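Local coordinates for protein endoglucanase (Ganoderma lucidum, PDB 5D8Z) that probably hydrolyses internal beta-1,4-glucosidic bonds of cellulose and related glucans, at residues V168-I171 with N172-A175; V79-Q82 with F83-G87. One frame throughout, in Å; residues are numbered along the deposited sequence.

Contact 1 of 2, residues V168-I171 with N172-A175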
ATOM      1  N   VAL A 168      -7.367  -0.746 -16.838  1.00 40.24           N
ATOM      2  CA  VAL A 168      -6.251  -0.542 -17.748  1.00 42.76           C
ATOM      3  C   VAL A 168      -6.428  -1.416 -18.969  1.00 45.42           C
ATOM      4  O   VAL A 168      -6.648  -2.615 -18.839  1.00 52.23           O
ATOM      5  CB  VAL A 168      -4.939  -0.979 -17.074  1.00 47.16           C
ATOM      6  CG1 VAL A 168      -3.742  -0.896 -18.023  1.00 46.39           C
ATOM      7  CG2 VAL A 168      -4.720  -0.144 -15.824  1.00 50.37           C
ATOM      8  N   PRO A 169      -6.319  -0.847 -20.169  1.00 47.38           N
ATOM      9  CA  PRO A 169      -6.607  -1.718 -21.330  1.00 46.18           C
ATOM     10  C   PRO A 169      -5.529  -2.759 -21.714  1.00 45.30           C
ATOM     11  O   PRO A 169      -5.902  -3.804 -22.190  1.00 44.40           O
ATOM     12  CB  PRO A 169      -6.871  -0.736 -22.465  1.00 43.44           C
ATOM     13  CG  PRO A 169      -6.263   0.544 -22.023  1.00 47.19           C
ATOM     14  CD  PRO A 169      -6.276   0.577 -20.529  1.00 47.31           C
ATOM     15  N   ASP A 170      -4.234  -2.504 -21.516  1.00 45.29           N
ATOM     16  CA  ASP A 170      -3.216  -3.500 -21.860  1.00 46.99           C
ATOM     17  C   ASP A 170      -2.227  -3.714 -20.728  1.00 46.05           C
ATOM     18  O   ASP A 170      -1.312  -2.914 -20.514  1.00 49.44           O
ATOM     19  CB  ASP A 170      -2.450  -3.126 -23.129  1.00 50.81           C
ATOM     20  CG  ASP A 170      -1.282  -4.087 -23.422  1.00 55.96           C
ATOM     21  OD1 ASP A 170      -0.368  -4.214 -22.583  1.00 58.17           O
ATOM     22  OD2 ASP A 170      -1.261  -4.720 -24.497  1.00 65.03           O
ATOM     23  N   ILE A 171      -2.373  -4.841 -20.059  1.00 40.47           N
ATOM     24  CA  ILE A 171      -1.564  -5.138 -18.914  1.00 42.22           C
ATOM     25  C   ILE A 171      -0.063  -5.300 -19.176  1.00 40.04           C
ATOM     26  O   ILE A 171       0.765  -5.033 -18.297  1.00 42.56           O
ATOM     27  CB  ILE A 171      -2.082  -6.405 -18.240  1.00 44.95           C
ATOM     28  CG1 ILE A 171      -1.456  -6.549 -16.857  1.00 45.70           C
ATOM     29  CG2 ILE A 171      -1.791  -7.622 -19.106  1.00 46.63           C
ATOM     30  CD1 ILE A 171      -1.891  -5.472 -15.898  1.00 47.78           C
ATOM     31  N   ASN A 172       0.312  -5.752 -20.356  1.00 37.16           N
ATOM     32  CA  ASN A 172       1.738  -5.888 -20.642  1.00 37.78           C
ATOM     33  C   ASN A 172       2.444  -4.572 -20.813  1.00 35.42           C
ATOM     34  O   ASN A 172       3.623  -4.492 -20.534  1.00 33.42           O
ATOM     35  CB  ASN A 172       1.975  -6.757 -21.876  1.00 40.75           C
ATOM     36  CG  ASN A 172       1.557  -8.200 -21.642  1.00 42.82           C
ATOM     37  OD1 ASN A 172       2.167  -8.916 -20.805  1.00 40.94           O
ATOM     38  ND2 ASN A 172       0.504  -8.640 -22.362  1.00 39.95           N
ATOM     39  N   LEU A 173       1.729  -3.558 -21.305  1.00 36.14           N
ATOM     40  CA  LEU A 173       2.257  -2.205 -21.375  1.00 36.45           C
ATOM     41  C   LEU A 173       2.385  -1.658 -19.972  1.00 36.31           C
ATOM     42  O   LEU A 173       3.373  -0.992 -19.659  1.00 36.97           O
ATOM     43  CB  LEU A 173       1.361  -1.298 -22.203  1.00 37.55           C
ATOM     44  CG  LEU A 173       1.418  -1.610 -23.696  1.00 40.70           C
ATOM     45  CD1 LEU A 173       0.330  -0.850 -24.445  1.00 41.81           C
ATOM     46  CD2 LEU A 173       2.789  -1.295 -24.271  1.00 39.95           C
ATOM     47  N   TRP A 174       1.403  -1.950 -19.129  1.00 33.88           N
ATOM     48  CA  TRP A 174       1.516  -1.608 -17.718  1.00 36.94           C
ATOM     49  C   TRP A 174       2.715  -2.281 -17.025  1.00 36.98           C
ATOM     50  O   TRP A 174       3.465  -1.645 -16.297  1.00 37.47           O
ATOM     51  CB  TRP A 174       0.228  -1.956 -16.955  1.00 37.02           C
ATOM     52  CG  TRP A 174       0.387  -1.763 -15.483  1.00 37.65           C
ATOM     53  CD1 TRP A 174       0.298  -2.720 -14.520  1.00 40.80           C
ATOM     54  CD2 TRP A 174       0.713  -0.550 -14.806  1.00 39.32           C
ATOM     55  NE1 TRP A 174       0.525  -2.176 -13.273  1.00 39.97           N
ATOM     56  CE2 TRP A 174       0.797  -0.845 -13.426  1.00 39.71           C
ATOM     57  CE3 TRP A 174       0.945   0.755 -15.223  1.00 38.93           C
ATOM     58  CZ2 TRP A 174       1.095   0.121 -12.474  1.00 38.30           C
ATOM     59  CZ3 TRP A 174       1.267   1.713 -14.257  1.00 37.90           C
ATOM     60  CH2 TRP A 174       1.323   1.389 -12.910  1.00 36.23           C
ATOM     61  N   ALA A 175       2.893  -3.571 -17.228  1.00 36.06           N
ATOM     62  CA  ALA A 175       4.076  -4.209 -16.716  1.00 36.40           C
ATOM     63  C   ALA A 175       5.362  -3.526 -17.221  1.00 36.43           C
ATOM     64  O   ALA A 175       6.340  -3.413 -16.477  1.00 36.66           O
ATOM     65  CB  ALA A 175       4.042  -5.685 -17.067  1.00 40.27           C
TER

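Contact 2 of 2, residues V79-Q82 with F83-G87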
ATOM      1  N   VAL A  79       0.478   8.698  -0.620  1.00 36.62           N
ATOM      2  CA  VAL A  79       0.625  10.074  -1.064  1.00 34.78           C
ATOM      3  C   VAL A  79       0.479  10.187  -2.566  1.00 32.43           C
ATOM      4  O   VAL A  79       0.880   9.312  -3.265  1.00 35.38           O
ATOM      5  CB  VAL A  79       1.986  10.650  -0.643  1.00 33.64           C
ATOM      6  CG1 VAL A  79       3.130   9.932  -1.328  1.00 33.38           C
ATOM      7  CG2 VAL A  79       2.031  12.134  -0.953  1.00 34.90           C
ATOM      8  N   GLY A  80      -0.055  11.295  -3.050  1.00 31.40           N
ATOM      9  CA  GLY A  80      -0.228  11.531  -4.470  1.00 28.97           C
ATOM     10  C   GLY A  80       0.944  12.163  -5.197  1.00 28.15           C
ATOM     11  O   GLY A  80       1.666  12.989  -4.670  1.00 25.87           O
ATOM     12  N   TRP A  81       1.078  11.784  -6.457  1.00 29.40           N
ATOM     13  CA  TRP A  81       2.078  12.318  -7.371  1.00 29.92           C
ATOM     14  C   TRP A  81       2.040  13.840  -7.390  1.00 30.30           C
ATOM     15  O   TRP A  81       3.063  14.515  -7.266  1.00 30.18           O
ATOM     16  CB  TRP A  81       1.781  11.766  -8.769  1.00 28.85           C
ATOM     17  CG  TRP A  81       2.894  11.889  -9.746  1.00 28.74           C
ATOM     18  CD1 TRP A  81       3.986  12.675  -9.646  1.00 28.07           C
ATOM     19  CD2 TRP A  81       2.992  11.217 -11.001  1.00 27.04           C
ATOM     20  NE1 TRP A  81       4.755  12.542 -10.773  1.00 28.75           N
ATOM     21  CE2 TRP A  81       4.168  11.649 -11.613  1.00 27.66           C
ATOM     22  CE3 TRP A  81       2.216  10.268 -11.637  1.00 27.85           C
ATOM     23  CZ2 TRP A  81       4.595  11.174 -12.831  1.00 32.24           C
ATOM     24  CZ3 TRP A  81       2.623   9.787 -12.854  1.00 30.81           C
ATOM     25  CH2 TRP A  81       3.807  10.242 -13.454  1.00 32.45           C
ATOM     26  N   GLN A  82       0.841  14.373  -7.538  1.00 30.05           N
ATOM     27  CA  GLN A  82       0.669  15.793  -7.559  1.00 30.07           C
ATOM     28  C   GLN A  82       1.246  16.442  -6.289  1.00 29.86           C
ATOM     29  O   GLN A  82       2.012  17.376  -6.335  1.00 32.47           O
ATOM     30  CB  GLN A  82      -0.785  16.087  -7.754  1.00 30.97           C
ATOM     31  CG  GLN A  82      -1.252  15.850  -9.181  1.00 33.41           C
ATOM     32  CD  GLN A  82      -1.852  14.480  -9.456  1.00 36.57           C
ATOM     33  OE1 GLN A  82      -1.497  13.477  -8.833  1.00 38.55           O
ATOM     34  NE2 GLN A  82      -2.765  14.432 -10.427  1.00 40.77           N
ATOM     35  N   PHE A  83       0.968  15.903  -5.145  1.00 30.37           N
ATOM     36  CA  PHE A  83       1.548  16.469  -3.956  1.00 33.18           C
ATOM     37  C   PHE A  83       3.084  16.459  -3.999  1.00 33.19           C
ATOM     38  O   PHE A  83       3.757  17.430  -3.625  1.00 32.80           O
ATOM     39  CB  PHE A  83       1.026  15.703  -2.741  1.00 35.23           C
ATOM     40  CG  PHE A  83       1.436  16.297  -1.441  1.00 36.87           C
ATOM     41  CD1 PHE A  83       0.738  17.357  -0.910  1.00 37.32           C
ATOM     42  CD2 PHE A  83       2.530  15.791  -0.750  1.00 38.78           C
ATOM     43  CE1 PHE A  83       1.106  17.906   0.293  1.00 38.36           C
ATOM     44  CE2 PHE A  83       2.930  16.342   0.450  1.00 39.44           C
ATOM     45  CZ  PHE A  83       2.218  17.406   0.973  1.00 41.56           C
ATOM     46  N   ILE A  84       3.649  15.361  -4.454  1.00 33.33           N
ATOM     47  CA  ILE A  84       5.092  15.215  -4.416  1.00 32.06           C
ATOM     48  C   ILE A  84       5.738  16.250  -5.271  1.00 34.16           C
ATOM     49  O   ILE A  84       6.805  16.755  -4.925  1.00 39.52           O
ATOM     50  CB  ILE A  84       5.527  13.857  -4.945  1.00 30.03           C
ATOM     51  CG1 ILE A  84       5.167  12.800  -3.928  1.00 30.21           C
ATOM     52  CG2 ILE A  84       7.024  13.843  -5.183  1.00 31.48           C
ATOM     53  CD1 ILE A  84       5.160  11.407  -4.478  1.00 30.50           C
ATOM     54  N   THR A  85       5.110  16.542  -6.403  1.00 32.84           N
ATOM     55  CA  THR A  85       5.691  17.440  -7.390  1.00 35.02           C
ATOM     56  C   THR A  85       4.988  18.807  -7.532  1.00 37.05           C
ATOM     57  O   THR A  85       5.313  19.586  -8.434  1.00 37.61           O
ATOM     58  CB  THR A  85       5.619  16.755  -8.752  1.00 34.74           C
ATOM     59  OG1 THR A  85       4.232  16.592  -9.113  1.00 35.04           O
ATOM     60  CG2 THR A  85       6.333  15.413  -8.689  1.00 31.78           C
ATOM     61  N   ASP A  86       4.019  19.079  -6.666  1.00 37.53           N
ATOM     62  CA  ASP A  86       3.105  20.218  -6.820  1.00 41.24           C
ATOM     63  C   ASP A  86       2.486  20.342  -8.224  1.00 41.22           C
ATOM     64  O   ASP A  86       2.739  21.304  -8.957  1.00 42.38           O
ATOM     65  CB  ASP A  86       3.764  21.541  -6.390  1.00 44.10           C
ATOM     66  CG  ASP A  86       2.738  22.662  -6.137  1.00 47.58           C
ATOM     67  OD1 ASP A  86       1.753  22.464  -5.370  1.00 50.76           O
ATOM     68  OD2 ASP A  86       2.922  23.756  -6.707  1.00 53.34           O
ATOM     69  N   GLY A  87       1.683  19.353  -8.595  1.00 38.30           N
ATOM     70  CA  GLY A  87       0.904  19.453  -9.797  1.00 37.26           C
ATOM     71  C   GLY A  87       1.480  18.945 -11.098  1.00 37.08           C
ATOM     72  O   GLY A  87       0.737  18.842 -12.043  1.00 46.27           O
TER

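Contact 1 of 2, residues V168-I171 with N172-A175
Val-168 touches Trp-174 through a single methyl, CG1, which lies 4.2 Å from Trp-174 CB, where a loop of the (beta/alpha)8 barrel passes into helix 171-187 through an N-cap. The same residue is tied to its surroundings by its carbonyl, which accepts a hydrogen bond from Asn-200 ND2. Asp-170 follows as the N-cap itself. Its carboxylate swings beside its own carbonyl carbon (chi1 174°), and this carries OD1 to the N-terminal end of the first turn, where it accepts from Leu-173 N almost in line with the C-O bond, at an N-H...O angle of 160°. Leu-173 answers with its side chain: it crosses that of Asp-170 at about a right angle, and its CD1 lies 3.8 Å from Asp-170 CB. The Asp-170 carbonyl starts the helical bonding pattern, with Trp-174 N donating to Asp-170 O at 3.2 Å in the carbonyl plane, while Leu-173 N gives that oxygen a weak second bond. Replacing Asp-170 by an alanine would probably cost Leu-173 N its straight capping bond, leaving it the weak one to Asp-170 O. Ile-171 opens the helix, its carbonyl O taking Ala-175 N at 2.8 Å. The side chains of Ile-171 and Ala-175 also meet Ala-216 of helix 213-218, so the new helix packs on its neighbour from its first turn. The indole of Trp-174 is fixed at its polar end by the bond from NE1 to Pro-198 O, and the tip of Ile-171 reaches it obliquely, with CD1 3.8 Å from Trp-174 CD1.

Contact 2 of 2, residues V79-Q82 with F83-G87
Gly-80 and Ile-84 define the first turn of helix 81-85: Ile-84 N donates to Gly-80 O at 3.1 Å, with Gly-80 as the N-cap directly after strand 74-79. Thr-85 N repeats the pattern one residue on, reaching Trp-81 O at 3.0 Å. The helix then stops at once. Asp-86 takes a positive phi, and Gly-87 N turns back to donate to Gln-82 O at 3.0 Å, while Asp-86 N makes a weak bond to Phe-83 O. Gly-87 has a positive phi as well, and at its backbone angles a CB would press on the carbonyl O of Asp-86, so the absence of a side chain matters here.

The side chains fan out from this short helix. Val-79 spreads its two methyls over different partners. Its CG2 lies 3.7 Å from Phe-83 CD2, approaching that ring obliquely, and its CG1 lies 4.0 Å from Ile-84 CD1. A turn apart, Thr-85 sets CG2 at the edge of the Trp-81 ring, near its plane and 3.7 Å from Trp-81 CD1. The torsion of Thr-85 (chi1 65°) divides its branches between two tasks, CG2 meeting the indole while OG1 bonds to Val-88 O beyond the helix. Trp-81 is held further by a bond from NE1 to Gly-90 O and by an edge-to-face meeting with Phe-125; Gln-82 reaches Gly-40 O through NE2. Taken together, this is a short helix in a beta-alpha loop of a TIM barrel, closed at its C-terminal end by a Schellman motif in which the bond from Gly-87 N to Gln-82 O spans six residues.

How the contacts relate
From the N terminus, contact 2 comes first: strand 74-79 ends, residues 79-87 turn through one short helix, and the chain goes on to helix 95-110. Strand 114-119 and helix 137-149 intervene before strand 157-160 and the loop that contact 1 joins to helix 171-187. Each contact closes only a turn of its own, so the two stand in series, neither nested nor crossed, and the centres of contact 1 and contact 2 are about 23 Å apart. Both belong to connections that leave the C-terminal ends of barrel strands, the second and the fourth. Contact 2 sits against helices 95-110 and 137-149, whereas the helix begun at contact 1 packs on helix 213-218.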